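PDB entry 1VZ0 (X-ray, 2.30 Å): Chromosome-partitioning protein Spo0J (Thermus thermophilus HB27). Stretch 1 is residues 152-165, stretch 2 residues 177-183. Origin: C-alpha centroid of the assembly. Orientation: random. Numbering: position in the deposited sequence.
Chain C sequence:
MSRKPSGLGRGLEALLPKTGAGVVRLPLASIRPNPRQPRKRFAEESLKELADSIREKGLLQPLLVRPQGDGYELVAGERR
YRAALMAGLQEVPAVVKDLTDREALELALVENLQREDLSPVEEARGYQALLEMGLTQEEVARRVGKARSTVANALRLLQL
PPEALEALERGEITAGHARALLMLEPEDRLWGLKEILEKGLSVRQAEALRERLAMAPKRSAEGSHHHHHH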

ATOM      1  N   ALA C 152       4.792 -16.954  11.236  1.00 33.03           N
ATOM      2  CA  ALA C 152       5.771 -16.810  12.309  1.00 33.74           C
ATOM      3  C   ALA C 152       6.935 -15.937  11.853  1.00 33.75           C
ATOM      4  O   ALA C 152       7.414 -15.078  12.598  1.00 33.47           O
ATOM      5  N   ASN C 153       7.388 -16.158  10.624  1.00 33.63           N
ATOM      6  CA  ASN C 153       8.489 -15.383  10.072  1.00 36.16           C
ATOM      7  C   ASN C 153       8.141 -13.914   9.894  1.00 34.73           C
ATOM      8  O   ASN C 153       8.990 -13.048  10.093  1.00 34.74           O
ATOM      9  N   ALA C 154       6.901 -13.630   9.506  1.00 30.35           N
ATOM     10  CA  ALA C 154       6.482 -12.245   9.335  1.00 27.80           C
ATOM     11  C   ALA C 154       6.451 -11.548  10.696  1.00 28.30           C
ATOM     12  O   ALA C 154       6.932 -10.428  10.825  1.00 27.52           O
ATOM     13  N   LEU C 155       5.899 -12.216  11.709  1.00 26.98           N
ATOM     14  CA  LEU C 155       5.828 -11.646  13.055  1.00 25.12           C
ATOM     15  C   LEU C 155       7.196 -11.242  13.607  1.00 22.65           C
ATOM     16  O   LEU C 155       7.310 -10.255  14.340  1.00 21.61           O
ATOM     17  N   ARG C 156       8.230 -12.008  13.267  1.00 22.74           N
ATOM     18  CA  ARG C 156       9.583 -11.708  13.728  1.00 22.58           C
ATOM     19  C   ARG C 156      10.031 -10.303  13.325  1.00 22.73           C
ATOM     20  O   ARG C 156      10.809  -9.670  14.035  1.00 21.27           O
ATOM     21  N   LEU C 157       9.549  -9.821  12.184  1.00 18.94           N
ATOM     22  CA  LEU C 157       9.934  -8.488  11.722  1.00 22.46           C
ATOM     23  C   LEU C 157       9.596  -7.414  12.746  1.00 20.85           C
ATOM     24  O   LEU C 157      10.294  -6.414  12.850  1.00 19.35           O
ATOM     25  N   LEU C 158       8.525  -7.629  13.504  1.00 22.04           N
ATOM     26  CA  LEU C 158       8.097  -6.650  14.492  1.00 21.07           C
ATOM     27  C   LEU C 158       9.057  -6.385  15.645  1.00 22.30           C
ATOM     28  O   LEU C 158       8.809  -5.497  16.454  1.00 23.41           O
ATOM     29  N   GLN C 159      10.146  -7.136  15.747  1.00 21.32           N
ATOM     30  CA  GLN C 159      11.075  -6.844  16.818  1.00 23.29           C
ATOM     31  C   GLN C 159      12.211  -5.975  16.312  1.00 23.87           C
ATOM     32  O   GLN C 159      13.157  -5.680  17.040  1.00 23.04           O
ATOM     33  N   LEU C 160      12.103  -5.544  15.057  1.00 19.25           N
ATOM     34  CA  LEU C 160      13.127  -4.684  14.468  1.00 19.94           C
ATOM     35  C   LEU C 160      12.846  -3.232  14.859  1.00 16.18           C
ATOM     36  O   LEU C 160      11.711  -2.858  15.134  1.00 18.16           O
ATOM     37  N   PRO C 161      13.883  -2.402  14.921  1.00 17.10           N
ATOM     38  CA  PRO C 161      13.635  -1.003  15.284  1.00 18.77           C
ATOM     39  C   PRO C 161      12.809  -0.309  14.191  1.00 21.81           C
ATOM     40  O   PRO C 161      12.896  -0.665  13.015  1.00 21.50           O
ATOM     41  N   PRO C 162      11.974   0.670  14.574  1.00 21.13           N
ATOM     42  CA  PRO C 162      11.127   1.414  13.630  1.00 21.19           C
ATOM     43  C   PRO C 162      11.828   1.849  12.331  1.00 20.15           C
ATOM     44  O   PRO C 162      11.294   1.644  11.243  1.00 19.96           O
ATOM     45  N   GLU C 163      13.014   2.439  12.432  1.00 22.40           N
ATOM     46  CA  GLU C 163      13.723   2.865  11.221  1.00 24.48           C
ATOM     47  C   GLU C 163      14.069   1.701  10.277  1.00 23.94           C
ATOM     48  O   GLU C 163      14.118   1.877   9.058  1.00 20.42           O
ATOM     49  N   ALA C 164      14.294   0.510  10.817  1.00 24.26           N
ATOM     50  CA  ALA C 164      14.586  -0.628   9.952  1.00 23.08           C
ATOM     51  C   ALA C 164      13.294  -1.020   9.228  1.00 24.02           C
ATOM     52  O   ALA C 164      13.314  -1.356   8.048  1.00 20.11           O
ATOM     53  N   LEU C 165      12.165  -0.969   9.930  1.00 20.54           N
ATOM     54  CA  LEU C 165      10.894  -1.309   9.298  1.00 19.42           C
ATOM     55  C   LEU C 165      10.514  -0.272   8.229  1.00 20.34           C
ATOM     56  O   LEU C 165       9.918  -0.621   7.211  1.00 21.03           O
ATOM     57  N   HIS C 177      17.371  -8.560   4.106  1.00 15.47           N
ATOM     58  CA  HIS C 177      18.226  -7.680   4.894  1.00 18.92           C
ATOM     59  C   HIS C 177      17.696  -7.603   6.319  1.00 20.37           C
ATOM     60  O   HIS C 177      18.461  -7.564   7.285  1.00 20.43           O
ATOM     61  N   ALA C 178      16.373  -7.555   6.417  1.00 18.47           N
ATOM     62  CA  ALA C 178      15.687  -7.463   7.685  1.00 21.14           C
ATOM     63  C   ALA C 178      15.973  -8.723   8.508  1.00 23.37           C
ATOM     64  O   ALA C 178      16.289  -8.640   9.702  1.00 18.60           O
ATOM     65  N   ARG C 179      15.879  -9.887   7.871  1.00 22.36           N
ATOM     66  CA  ARG C 179      16.157 -11.133   8.579  1.00 22.68           C
ATOM     67  C   ARG C 179      17.597 -11.158   9.068  1.00 21.35           C
ATOM     68  O   ARG C 179      17.871 -11.692  10.145  1.00 21.04           O
ATOM     69  N   ALA C 180      18.516 -10.601   8.278  1.00 16.32           N
ATOM     70  CA  ALA C 180      19.918 -10.568   8.679  1.00 15.79           C
ATOM     71  C   ALA C 180      20.071  -9.662   9.906  1.00 15.88           C
ATOM     72  O   ALA C 180      20.805  -9.987  10.834  1.00 15.28           O
ATOM     73  N   LEU C 181      19.374  -8.529   9.904  1.00 17.16           N
ATOM     74  CA  LEU C 181      19.444  -7.599  11.031  1.00 16.50           C
ATOM     75  C   LEU C 181      18.895  -8.242  12.303  1.00 14.73           C
ATOM     76  O   LEU C 181      19.329  -7.905  13.392  1.00 14.38           O
ATOM     77  N   LEU C 182      17.947  -9.165  12.158  1.00 17.10           N
ATOM     78  CA  LEU C 182      17.367  -9.854  13.309  1.00 19.75           C
ATOM     79  C   LEU C 182      18.372 -10.792  13.944  1.00 21.74           C
ATOM     80  O   LEU C 182      18.184 -11.193  15.084  1.00 23.85           O
ATOM     81  N   MET C 183      19.425 -11.147  13.209  1.00 21.85           N
ATOM     82  CA  MET C 183      20.453 -12.039  13.737  1.00 18.15           C
ATOM     83  C   MET C 183      21.476 -11.242  14.535  1.00 21.89           C
ATOM     84  O   MET C 183      22.261 -11.802  15.293  1.00 28.26           O
TER

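The contact between these two stretches is a small apolar one, built from leucine and alanine side chains, with no direct hydrogen bond across it and a single water bridging the two sides at its polar margin. It buries 416 Å² in all, and Leu182 gives up more surface than any other residue. Its CA-to-CB bond points toward stretch 1, and its rotamer (chi1 m, chi2 t) spreads the two methyls along the opposing chain. CD2 of Leu182 lies 3.4 Å from CD2 of Leu160. A branched, uncharged side chain suits this place, because its methyls can touch several neighbours at once without needing polar partners.

Leu160 is the main counterpart in stretch 1. It sits in the loop just before Pro161, which occupies the N-cap position of the next helix. Its CA-to-CB bond runs sideways, but the m, t rotamer brings the end of the side chain nearer to stretch 2. There CD1 of Leu160 meets CB of Ala178 at 3.6 Å, and CD2 of Leu160 rests 3.9 Å from CB of Leu181 as well as against Leu182. Leu157, also m, t and also set sideways, extends its CD2 to 3.7 Å from CB of Ala178. Ala178 therefore receives two leucines; its lone methyl points toward stretch 1, and the CA atoms of Leu157 and Ala178 are 7.1 Å apart. A looser pairing joins Ala164 to Leu181: both point toward the opposite stretch, and CB of Ala164 is 4.3 Å from CD1 of Leu181, again in the m, t rotamer.

Longer side chains cover the exposed margin. The side chain of Gln159 (chi1 p, chi2 t) reaches Leu182 through its aliphatic part, and its amide makes no hydrogen bond to stretch 2. The CA-to-CB bond of Arg156 points toward stretch 2, and its rotamer is chi1 m, chi2 t, chi3 p; its NH1 comes within 3.8 Å of CB of Leu182, and CD1 of Leu182 lies over one face of the guanidinium. Such a flat group can lie against hydrocarbon while its N-H groups remain available at its edge. NH1 of Arg156 donates to water 1 at 3.1 Å, and that water donates in turn to the backbone O of Arg179 at 2.7 Å, making the polar link that direct contact does not supply. Asn153 and Arg179 approach only loosely at the exposed edge of the contact, where both side chains are exposed.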

ATOM      1  CB  ALA C 152       6.284 -18.186  12.748  1.00 30.46           C
ATOM      2  CB  ASN C 153       8.939 -15.967   8.737  1.00 42.58           C
ATOM      3  CG  ASN C 153      10.020 -17.009   8.905  1.00 52.20           C
ATOM      4  OD1 ASN C 153       9.835 -18.012   9.602  1.00 54.02           O
ATOM      5  ND2 ASN C 153      11.167 -16.774   8.273  1.00 57.28           N
ATOM      6  CB  ALA C 154       5.119 -12.174   8.679  1.00 20.84           C
ATOM      7  CB  LEU C 155       5.176 -12.642  14.022  1.00 29.09           C
ATOM      8  CG  LEU C 155       3.687 -12.920  13.788  1.00 30.34           C
ATOM      9  CD1 LEU C 155       3.238 -14.094  14.643  1.00 31.84           C
ATOM     10  CD2 LEU C 155       2.880 -11.670  14.104  1.00 25.19           C
ATOM     11  CB  ARG C 156      10.580 -12.739  13.184  1.00 20.32           C
ATOM     12  CG  ARG C 156      10.576 -14.056  13.938  1.00 30.29           C
ATOM     13  CD  ARG C 156      11.383 -15.135  13.207  1.00 35.86           C
ATOM     14  NE  ARG C 156      12.789 -14.782  13.001  1.00 43.06           N
ATOM     15  CZ  ARG C 156      13.648 -14.490  13.976  1.00 47.87           C
ATOM     16  NH1 ARG C 156      14.908 -14.190  13.686  1.00 45.35           N
ATOM     17  NH2 ARG C 156      13.249 -14.487  15.245  1.00 55.81           N
ATOM     18  CB  LEU C 157       9.234  -8.143  10.397  1.00 22.11           C
ATOM     19  CG  LEU C 157       9.606  -8.972   9.172  1.00 21.89           C
ATOM     20  CD1 LEU C 157       8.647  -8.657   8.043  1.00 21.66           C
ATOM     21  CD2 LEU C 157      11.046  -8.676   8.773  1.00 25.05           C
ATOM     22  CB  LEU C 158       6.717  -7.018  15.039  1.00 22.00           C
ATOM     23  CG  LEU C 158       5.632  -7.025  13.955  1.00 24.15           C
ATOM     24  CD1 LEU C 158       4.294  -7.339  14.580  1.00 22.71           C
ATOM     25  CD2 LEU C 158       5.587  -5.677  13.249  1.00 22.50           C
ATOM     26  CB  GLN C 159      11.595  -8.127  17.464  1.00 31.95           C
ATOM     27  CG  GLN C 159      12.063  -9.195  16.530  1.00 47.49           C
ATOM     28  CD  GLN C 159      12.172 -10.543  17.224  1.00 53.13           C
ATOM     29  OE1 GLN C 159      11.177 -11.076  17.718  1.00 60.62           O
ATOM     30  NE2 GLN C 159      13.382 -11.099  17.269  1.00 51.68           N
ATOM     31  CB  LEU C 160      13.141  -4.818  12.932  1.00 16.46           C
ATOM     32  CG  LEU C 160      13.751  -6.077  12.289  1.00 19.55           C
ATOM     33  CD1 LEU C 160      13.562  -6.034  10.771  1.00 15.18           C
ATOM     34  CD2 LEU C 160      15.243  -6.159  12.609  1.00 10.20           C
ATOM     35  CB  PRO C 161      15.041  -0.425  15.421  1.00 19.69           C
ATOM     36  CG  PRO C 161      15.877  -1.313  14.527  1.00 23.36           C
ATOM     37  CD  PRO C 161      15.321  -2.680  14.778  1.00 15.03           C
ATOM     38  CB  PRO C 162      10.643   2.603  14.463  1.00 22.05           C
ATOM     39  CG  PRO C 162      10.540   2.010  15.848  1.00 22.31           C
ATOM     40  CD  PRO C 162      11.809   1.177  15.950  1.00 21.46           C
ATOM     41  CB  GLU C 163      14.987   3.675  11.566  1.00 26.61           C
ATOM     42  CG  GLU C 163      15.745   3.205  12.772  1.00 35.00           C
ATOM     43  CD  GLU C 163      15.177   3.747  14.067  1.00 32.86           C
ATOM     44  OE1 GLU C 163      15.363   4.949  14.335  1.00 43.05           O
ATOM     45  OE2 GLU C 163      14.540   2.978  14.814  1.00 34.87           O
ATOM     46  CB  ALA C 164      15.103  -1.788  10.753  1.00 25.91           C
ATOM     47  CB  LEU C 165       9.776  -1.428  10.344  1.00 13.18           C
ATOM     48  CG  LEU C 165       9.869  -2.570  11.368  1.00 14.57           C
ATOM     49  CD1 LEU C 165       8.690  -2.491  12.327  1.00 10.13           C
ATOM     50  CD2 LEU C 165       9.873  -3.921  10.673  1.00  9.36           C
ATOM     51  CB  HIS C 177      18.226  -6.273   4.312  1.00 17.64           C
ATOM     52  CG  HIS C 177      18.993  -6.146   3.039  1.00 25.40           C
ATOM     53  ND1 HIS C 177      20.351  -6.367   2.967  1.00 24.67           N
ATOM     54  CD2 HIS C 177      18.600  -5.787   1.796  1.00 21.05           C
ATOM     55  CE1 HIS C 177      20.761  -6.144   1.733  1.00 24.80           C
ATOM     56  NE2 HIS C 177      19.720  -5.792   1.004  1.00 26.35           N
ATOM     57  CB  ALA C 178      14.173  -7.284   7.444  1.00 15.93           C
ATOM     58  CB  ARG C 179      15.913 -12.352   7.689  1.00 26.70           C
ATOM     59  CG  ARG C 179      14.488 -12.488   7.212  1.00 31.12           C
ATOM     60  CD  ARG C 179      14.259 -13.814   6.517  1.00 36.29           C
ATOM     61  NE  ARG C 179      13.113 -13.713   5.625  1.00 41.31           N
ATOM     62  CZ  ARG C 179      13.197 -13.425   4.330  1.00 38.86           C
ATOM     63  NH1 ARG C 179      12.095 -13.339   3.603  1.00 48.55           N
ATOM     64  NH2 ARG C 179      14.374 -13.259   3.756  1.00 36.55           N
ATOM     65  CB  ALA C 180      20.813 -10.068   7.521  1.00 11.73           C
ATOM     66  CB  LEU C 181      18.677  -6.297  10.721  1.00 13.57           C
ATOM     67  CG  LEU C 181      19.279  -5.392   9.635  1.00 17.57           C
ATOM     68  CD1 LEU C 181      18.352  -4.209   9.382  1.00 21.42           C
ATOM     69  CD2 LEU C 181      20.665  -4.895  10.052  1.00 13.48           C
ATOM     70  CB  LEU C 182      16.122 -10.672  12.918  1.00 16.83           C
ATOM     71  CG  LEU C 182      14.827  -9.871  12.703  1.00 18.21           C
ATOM     72  CD1 LEU C 182      13.717 -10.792  12.222  1.00 12.60           C
ATOM     73  CD2 LEU C 182      14.425  -9.178  14.015  1.00 15.73           C
ATOM     74  CB  MET C 183      21.140 -12.832  12.601  1.00 18.23           C
ATOM     75  CG  MET C 183      20.172 -13.760  11.833  1.00 17.76           C
ATOM     76  SD  MET C 183      20.898 -15.079  10.810  1.00 21.91           S
ATOM     77  CE  MET C 183      22.165 -14.101   9.951  1.00 22.31           C
TER
HETATM   78  O   HOH W   1      16.411 -13.773  11.029  1.00 35.19           O